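Side-chain contacts in sarcoplasmic calcium-binding proteins II, V, VI, and VII (PDB 2SAS), which binds calcium ions through EF-hand loops and seems to be more abundant in fast-contracting muscles, with no functional relationship established from that distribution: residues E81-A84 against M85-T89; A97-P100 against A101-N105. All coordinates share one frame; numbering follows the deposited sequence.

Contact 1 (E81-A84 against M85-T89); sequences EYLA and MWEKT. With CA (calcium ion), chain C.
Tyr82 and Trp86, one helical turn apart on helix 79-91, form a T-shaped (edge-to-face) pair: the CD1-NE1 edge of the indole is directed at one face of the phenol ring, the planes standing at 70°. Trp86 CD1 lies over that face, offset toward its rim and 3.7 Å from Tyr82 CZ, while Tyr82 CE1 sits in the indole plane. With CG anti to the backbone N (chi1 -175°), the phenol runs alongside the indole in the same direction, and its hydroxyl hydrogen-bonds to Thr13 of helix 4-18. Met85 reaches the phenol obliquely; a bend at chi3 (65°) brings its methyl CE to 3.5 Å from Tyr82 CD1. Beneath the rings the helix runs on regular i to i+4 bonds, among them Trp86 N to Tyr82 O at 3.1 Å. Cutting Tyr82 back to an alanine is likely to leave the indole edge and the Met85 methyl without the ring they pack on, and Thr13 without its phenolic partner. At the start of the segment Glu81 extends away from this cluster, its OE1 binding the calcium ion at 2.3 Å and its OE2 accepting a hydrogen bond from Ile71 N. One stretch of helix thus carries an ionic end, where the carboxylate is fixed by metal and backbone N-H, and an aromatic end, where Tyr82 and Trp86 pack by ring edge and face with the hydroxyl satisfied by Thr13.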
ATOM      1  N   GLU A  81     -13.632  15.525   5.339  1.00 16.61           N
ATOM      2  CA  GLU A  81     -13.733  16.027   6.720  1.00 17.14           C
ATOM      3  C   GLU A  81     -12.531  15.583   7.553  1.00 17.72           C
ATOM      4  O   GLU A  81     -12.054  16.359   8.411  1.00 17.90           O
ATOM      5  CB  GLU A  81     -15.005  15.684   7.455  1.00 17.26           C
ATOM      6  CG  GLU A  81     -16.269  15.725   6.558  1.00 18.22           C
ATOM      7  CD  GLU A  81     -17.480  15.190   7.244  1.00 18.68           C
ATOM      8  OE1 GLU A  81     -17.781  14.003   7.249  1.00 20.82           O
ATOM      9  OE2 GLU A  81     -18.094  16.081   7.836  1.00 19.02           O
ATOM     10  N   TYR A  82     -12.044  14.387   7.302  1.00 17.75           N
ATOM     11  CA  TYR A  82     -10.865  13.836   7.967  1.00 18.39           C
ATOM     12  C   TYR A  82      -9.635  14.669   7.569  1.00 18.46           C
ATOM     13  O   TYR A  82      -8.752  14.899   8.451  1.00 18.32           O
ATOM     14  CB  TYR A  82     -10.673  12.330   7.684  1.00 17.94           C
ATOM     15  CG  TYR A  82      -9.565  11.609   8.400  1.00 17.17           C
ATOM     16  CD1 TYR A  82      -9.626  11.206   9.746  1.00 17.75           C
ATOM     17  CD2 TYR A  82      -8.352  11.397   7.749  1.00 16.49           C
ATOM     18  CE1 TYR A  82      -8.535  10.595  10.389  1.00 16.75           C
ATOM     19  CE2 TYR A  82      -7.289  10.761   8.334  1.00 17.18           C
ATOM     20  CZ  TYR A  82      -7.373  10.346   9.677  1.00 17.79           C
ATOM     21  OH  TYR A  82      -6.278   9.702  10.241  1.00 14.59           O
ATOM     22  N   LEU A  83      -9.594  15.102   6.319  1.00 18.19           N
ATOM     23  CA  LEU A  83      -8.427  15.951   5.853  1.00 18.25           C
ATOM     24  C   LEU A  83      -8.502  17.264   6.635  1.00 18.65           C
ATOM     25  O   LEU A  83      -7.569  17.694   7.325  1.00 19.63           O
ATOM     26  CB  LEU A  83      -8.529  16.096   4.357  1.00 17.16           C
ATOM     27  CG  LEU A  83      -7.306  16.033   3.479  1.00 21.01           C
ATOM     28  CD1 LEU A  83      -7.562  16.721   2.135  1.00 19.38           C
ATOM     29  CD2 LEU A  83      -6.054  16.667   4.104  1.00 20.62           C
ATOM     30  N   ALA A  84      -9.670  17.896   6.567  1.00 18.47           N
ATOM     31  CA  ALA A  84      -9.985  19.136   7.289  1.00 17.07           C
ATOM     32  C   ALA A  84      -9.592  19.053   8.724  1.00 16.72           C
ATOM     33  O   ALA A  84      -9.003  20.014   9.245  1.00 19.36           O
ATOM     34  CB  ALA A  84     -11.480  19.450   7.166  1.00 17.68           C
ATOM     35  N   MET A  85      -9.921  17.977   9.423  1.00 17.61           N
ATOM     36  CA  MET A  85      -9.559  17.784  10.834  1.00 17.42           C
ATOM     37  C   MET A  85      -8.031  17.847  10.972  1.00 17.38           C
ATOM     38  O   MET A  85      -7.496  18.526  11.863  1.00 18.38           O
ATOM     39  CB  MET A  85     -10.072  16.479  11.413  1.00 17.50           C
ATOM     40  CG  MET A  85      -9.512  16.236  12.798  1.00 18.58           C
ATOM     41  SD  MET A  85     -10.347  14.748  13.493  1.00 21.10           S
ATOM     42  CE  MET A  85      -9.674  13.570  12.307  1.00 18.31           C
ATOM     43  N   TRP A  86      -7.344  17.180  10.086  1.00 18.58           N
ATOM     44  CA  TRP A  86      -5.854  17.184  10.149  1.00 19.58           C
ATOM     45  C   TRP A  86      -5.233  18.518   9.827  1.00 20.08           C
ATOM     46  O   TRP A  86      -4.249  18.901  10.511  1.00 19.63           O
ATOM     47  CB  TRP A  86      -5.318  16.000   9.359  1.00 18.96           C
ATOM     48  CG  TRP A  86      -5.319  14.849  10.331  1.00 18.86           C
ATOM     49  CD1 TRP A  86      -6.101  13.758  10.295  1.00 18.14           C
ATOM     50  CD2 TRP A  86      -4.491  14.734  11.496  1.00 20.38           C
ATOM     51  NE1 TRP A  86      -5.818  12.943  11.345  1.00 17.32           N
ATOM     52  CE2 TRP A  86      -4.863  13.498  12.119  1.00 19.23           C
ATOM     53  CE3 TRP A  86      -3.515  15.527  12.093  1.00 19.80           C
ATOM     54  CZ2 TRP A  86      -4.255  13.043  13.285  1.00 17.79           C
ATOM     55  CZ3 TRP A  86      -2.928  15.076  13.267  1.00 16.94           C
ATOM     56  CH2 TRP A  86      -3.279  13.860  13.842  1.00 16.71           C
ATOM     57  N   GLU A  87      -5.791  19.225   8.867  1.00 21.18           N
ATOM     58  CA  GLU A  87      -5.270  20.572   8.521  1.00 21.94           C
ATOM     59  C   GLU A  87      -5.382  21.490   9.710  1.00 20.79           C
ATOM     60  O   GLU A  87      -4.484  22.306   9.940  1.00 22.13           O
ATOM     61  CB  GLU A  87      -5.911  21.232   7.329  1.00 22.53           C
ATOM     62  CG  GLU A  87      -5.957  20.476   5.998  1.00 26.02           C
ATOM     63  CD  GLU A  87      -5.573  21.417   4.866  1.00 29.29           C
ATOM     64  OE1 GLU A  87      -5.629  22.617   5.130  1.00 29.53           O
ATOM     65  OE2 GLU A  87      -5.208  20.874   3.797  1.00 29.03           O
ATOM     66  N   LYS A  88      -6.454  21.322  10.450  1.00 21.24           N
ATOM     67  CA  LYS A  88      -6.699  22.154  11.675  1.00 21.39           C
ATOM     68  C   LYS A  88      -5.653  21.801  12.710  1.00 20.83           C
ATOM     69  O   LYS A  88      -4.881  22.669  13.103  1.00 20.66           O
ATOM     70  CB  LYS A  88      -8.137  22.037  12.068  1.00 22.04           C
ATOM     71  CG  LYS A  88      -8.744  22.376  13.373  1.00 23.20           C
ATOM     72  CD  LYS A  88      -9.903  21.455  13.783  1.00 30.13           C
ATOM     73  CE  LYS A  88      -9.645  20.004  14.051  1.00 31.12           C
ATOM     74  NZ  LYS A  88      -9.268  19.664  15.469  1.00 31.43           N
ATOM     75  N   THR A  89      -5.472  20.572  13.173  1.00 20.87           N
ATOM     76  CA  THR A  89      -4.446  20.249  14.168  1.00 20.40           C
ATOM     77  C   THR A  89      -3.006  20.400  13.743  1.00 21.12           C
ATOM     78  O   THR A  89      -2.151  20.648  14.608  1.00 20.13           O
ATOM     79  CB  THR A  89      -4.673  18.777  14.723  1.00 18.42           C
ATOM     80  OG1 THR A  89      -4.537  17.985  13.542  1.00 21.13           O
ATOM     81  CG2 THR A  89      -6.031  18.597  15.357  1.00 21.23           C
TER
HETATM   82 CA    CA C 187     -20.022  13.689   7.790  1.00 11.24          CA
HETATM   83  O   HOH W   1     -20.139  13.228   5.553  1.00 17.75           O

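Contact 2 (A97-P100 against A101-N105)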
ATOM      1  N   ALA A  97       1.385  14.633  22.843  1.00 28.52           N
ATOM      2  CA  ALA A  97       0.472  15.164  23.870  1.00 29.98           C
ATOM      3  C   ALA A  97      -0.503  16.220  23.366  1.00 29.68           C
ATOM      4  O   ALA A  97      -1.412  16.535  24.181  1.00 29.31           O
ATOM      5  CB  ALA A  97       1.331  15.645  25.065  1.00 29.26           C
ATOM      6  N   ASP A  98      -0.410  16.748  22.155  1.00 30.16           N
ATOM      7  CA  ASP A  98      -1.323  17.769  21.596  1.00 30.61           C
ATOM      8  C   ASP A  98      -2.411  17.230  20.638  1.00 29.59           C
ATOM      9  O   ASP A  98      -3.326  17.982  20.259  1.00 29.25           O
ATOM     10  CB  ASP A  98      -0.575  18.836  20.745  1.00 31.05           C
ATOM     11  CG  ASP A  98      -0.302  20.135  21.440  1.00 31.03           C
ATOM     12  OD1 ASP A  98      -1.119  20.554  22.272  1.00 32.94           O
ATOM     13  OD2 ASP A  98       0.758  20.745  21.163  1.00 30.33           O
ATOM     14  N   LEU A  99      -2.222  16.040  20.125  1.00 28.94           N
ATOM     15  CA  LEU A  99      -3.090  15.344  19.183  1.00 26.07           C
ATOM     16  C   LEU A  99      -4.476  15.245  19.802  1.00 26.51           C
ATOM     17  O   LEU A  99      -4.570  15.193  21.057  1.00 27.50           O
ATOM     18  CB  LEU A  99      -2.464  13.961  18.912  1.00 24.68           C
ATOM     19  CG  LEU A  99      -1.947  13.768  17.490  1.00 24.97           C
ATOM     20  CD1 LEU A  99      -1.378  15.077  16.946  1.00 22.26           C
ATOM     21  CD2 LEU A  99      -0.857  12.677  17.520  1.00 25.20           C
ATOM     22  N   PRO A 100      -5.470  15.153  18.940  1.00 25.02           N
ATOM     23  CA  PRO A 100      -6.831  15.047  19.470  1.00 24.97           C
ATOM     24  C   PRO A 100      -6.892  13.730  20.209  1.00 25.99           C
ATOM     25  O   PRO A 100      -6.260  12.732  19.822  1.00 26.19           O
ATOM     26  CB  PRO A 100      -7.728  15.201  18.268  1.00 25.53           C
ATOM     27  CG  PRO A 100      -6.864  14.925  17.058  1.00 24.81           C
ATOM     28  CD  PRO A 100      -5.437  15.148  17.490  1.00 24.42           C
ATOM     29  N   ALA A 101      -7.688  13.734  21.260  1.00 26.31           N
ATOM     30  CA  ALA A 101      -7.901  12.599  22.111  1.00 25.37           C
ATOM     31  C   ALA A 101      -8.199  11.291  21.422  1.00 25.22           C
ATOM     32  O   ALA A 101      -7.744  10.301  22.053  1.00 25.95           O
ATOM     33  CB  ALA A 101      -9.014  12.897  23.126  1.00 26.31           C
ATOM     34  N   TRP A 102      -8.892  11.241  20.308  1.00 24.30           N
ATOM     35  CA  TRP A 102      -9.222   9.951  19.663  1.00 22.96           C
ATOM     36  C   TRP A 102      -7.910   9.226  19.338  1.00 23.82           C
ATOM     37  O   TRP A 102      -7.883   7.996  19.294  1.00 22.48           O
ATOM     38  CB  TRP A 102     -10.117  10.101  18.427  1.00 21.16           C
ATOM     39  CG  TRP A 102      -9.478  10.755  17.259  1.00 22.29           C
ATOM     40  CD1 TRP A 102      -9.442  12.086  16.986  1.00 22.78           C
ATOM     41  CD2 TRP A 102      -8.716  10.132  16.200  1.00 23.67           C
ATOM     42  NE1 TRP A 102      -8.729  12.349  15.849  1.00 22.38           N
ATOM     43  CE2 TRP A 102      -8.279  11.166  15.336  1.00 22.79           C
ATOM     44  CE3 TRP A 102      -8.399   8.810  15.897  1.00 22.40           C
ATOM     45  CZ2 TRP A 102      -7.540  10.911  14.204  1.00 22.46           C
ATOM     46  CZ3 TRP A 102      -7.636   8.554  14.783  1.00 23.03           C
ATOM     47  CH2 TRP A 102      -7.212   9.582  13.944  1.00 23.75           C
ATOM     48  N   CYS A 103      -6.887  10.050  19.087  1.00 24.53           N
ATOM     49  CA  CYS A 103      -5.534   9.575  18.740  1.00 25.16           C
ATOM     50  C   CYS A 103      -4.878   8.799  19.888  1.00 24.61           C
ATOM     51  O   CYS A 103      -4.155   7.836  19.649  1.00 23.23           O
ATOM     52  CB  CYS A 103      -4.635  10.759  18.373  1.00 25.35           C
ATOM     53  SG  CYS A 103      -4.617  11.046  16.606  1.00 28.02           S
ATOM     54  N   GLN A 104      -5.145   9.282  21.077  1.00 24.82           N
ATOM     55  CA  GLN A 104      -4.675   8.708  22.348  1.00 24.11           C
ATOM     56  C   GLN A 104      -5.223   7.294  22.493  1.00 23.57           C
ATOM     57  O   GLN A 104      -4.727   6.523  23.321  1.00 24.39           O
ATOM     58  CB  GLN A 104      -5.076   9.576  23.541  1.00 25.53           C
ATOM     59  CG  GLN A 104      -4.838  11.075  23.383  1.00 27.55           C
ATOM     60  CD  GLN A 104      -3.391  11.404  23.056  1.00 30.06           C
ATOM     61  OE1 GLN A 104      -2.471  10.694  23.482  1.00 31.22           O
ATOM     62  NE2 GLN A 104      -3.173  12.481  22.298  1.00 29.75           N
ATOM     63  N   ASN A 105      -6.247   6.921  21.723  1.00 22.44           N
ATOM     64  CA  ASN A 105      -6.732   5.534  21.809  1.00 22.41           C
ATOM     65  C   ASN A 105      -6.257   4.747  20.573  1.00 21.66           C
ATOM     66  O   ASN A 105      -6.165   3.507  20.641  1.00 20.94           O
ATOM     67  CB  ASN A 105      -8.232   5.358  21.997  1.00 23.72           C
ATOM     68  CG  ASN A 105      -8.557   3.870  22.250  1.00 25.30           C
ATOM     69  OD1 ASN A 105      -8.441   3.450  23.411  1.00 25.71           O
ATOM     70  ND2 ASN A 105      -8.988   3.112  21.241  1.00 22.31           N
TER
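Leu99 and Pro100 are extended, and the chain then turns toward helix 103-114, with Pro100 O accepting the N-H of Cys103 at 2.9 Å. This donor stands above the carbonyl plane, and the bond is bent, with 142° at the hydrogen. The preceding carbonyl is met by a side chain: Gln104 NE2 donates to Leu99 O over 3.3 Å, again from above the carbonyl plane, although the oxygen lies close to the plane of the glutamine amide. A fold in the glutamine chain at chi2 (-56°) carries the amide back over the turn, where NE2 also makes a weak bond to Val96 O.

On another side of the turn, Pro100 and Trp102 run alongside each other. Pro100 CG comes within 3.4 Å of Trp102 NE1, approaching the indole obliquely, and Pro100 CB is 3.8 Å from Trp102 CD1. Trp102 takes the conformation with CG between its backbone N and carbonyl carbon (chi1 68°), which keeps the indole on the proline side. The sulfur of Cys103 lies over one indole face, near its rim. Leu99 packs onto the same cysteine, with its CB 3.9 Å from Cys103 CB and its CG 3.9 Å from Cys103 SG. Tyr165 of helix 158-170 touches Leu99, Trp102 and Cys103, while Arg68 of helix 48-69 touches Pro100.

The chemistry is therefore divided: carbonyls at the turn are engaged by one backbone N-H and one glutamine side-chain N-H, while proline, leucine, cysteine and indole carbon and sulfur surfaces form a buried apolar junction between the linker and the first helix of the third EF-hand.

Contacts 1 and 2 follow one another along the chain, their centres 14 Å apart, and their side chains meet directly where the loop after helix 79-91 brings helix 103-114 back against it. Trp102 of contact 2 touches both Met85 and Tyr82, from different parts of its indole: its NE1 is 3.7 Å from Met85 SD, and its CH2 is 3.8 Å from Tyr82 OH. Trp86 reaches across to contact 2 as well, with CH2 3.8 Å from Leu99 CD1 and CZ2 3.9 Å from Cys103 SG. The shared, largely aromatic packing thus joins the second EF-hand, to whose calcium ion Glu81 contributes one ligand, to the third.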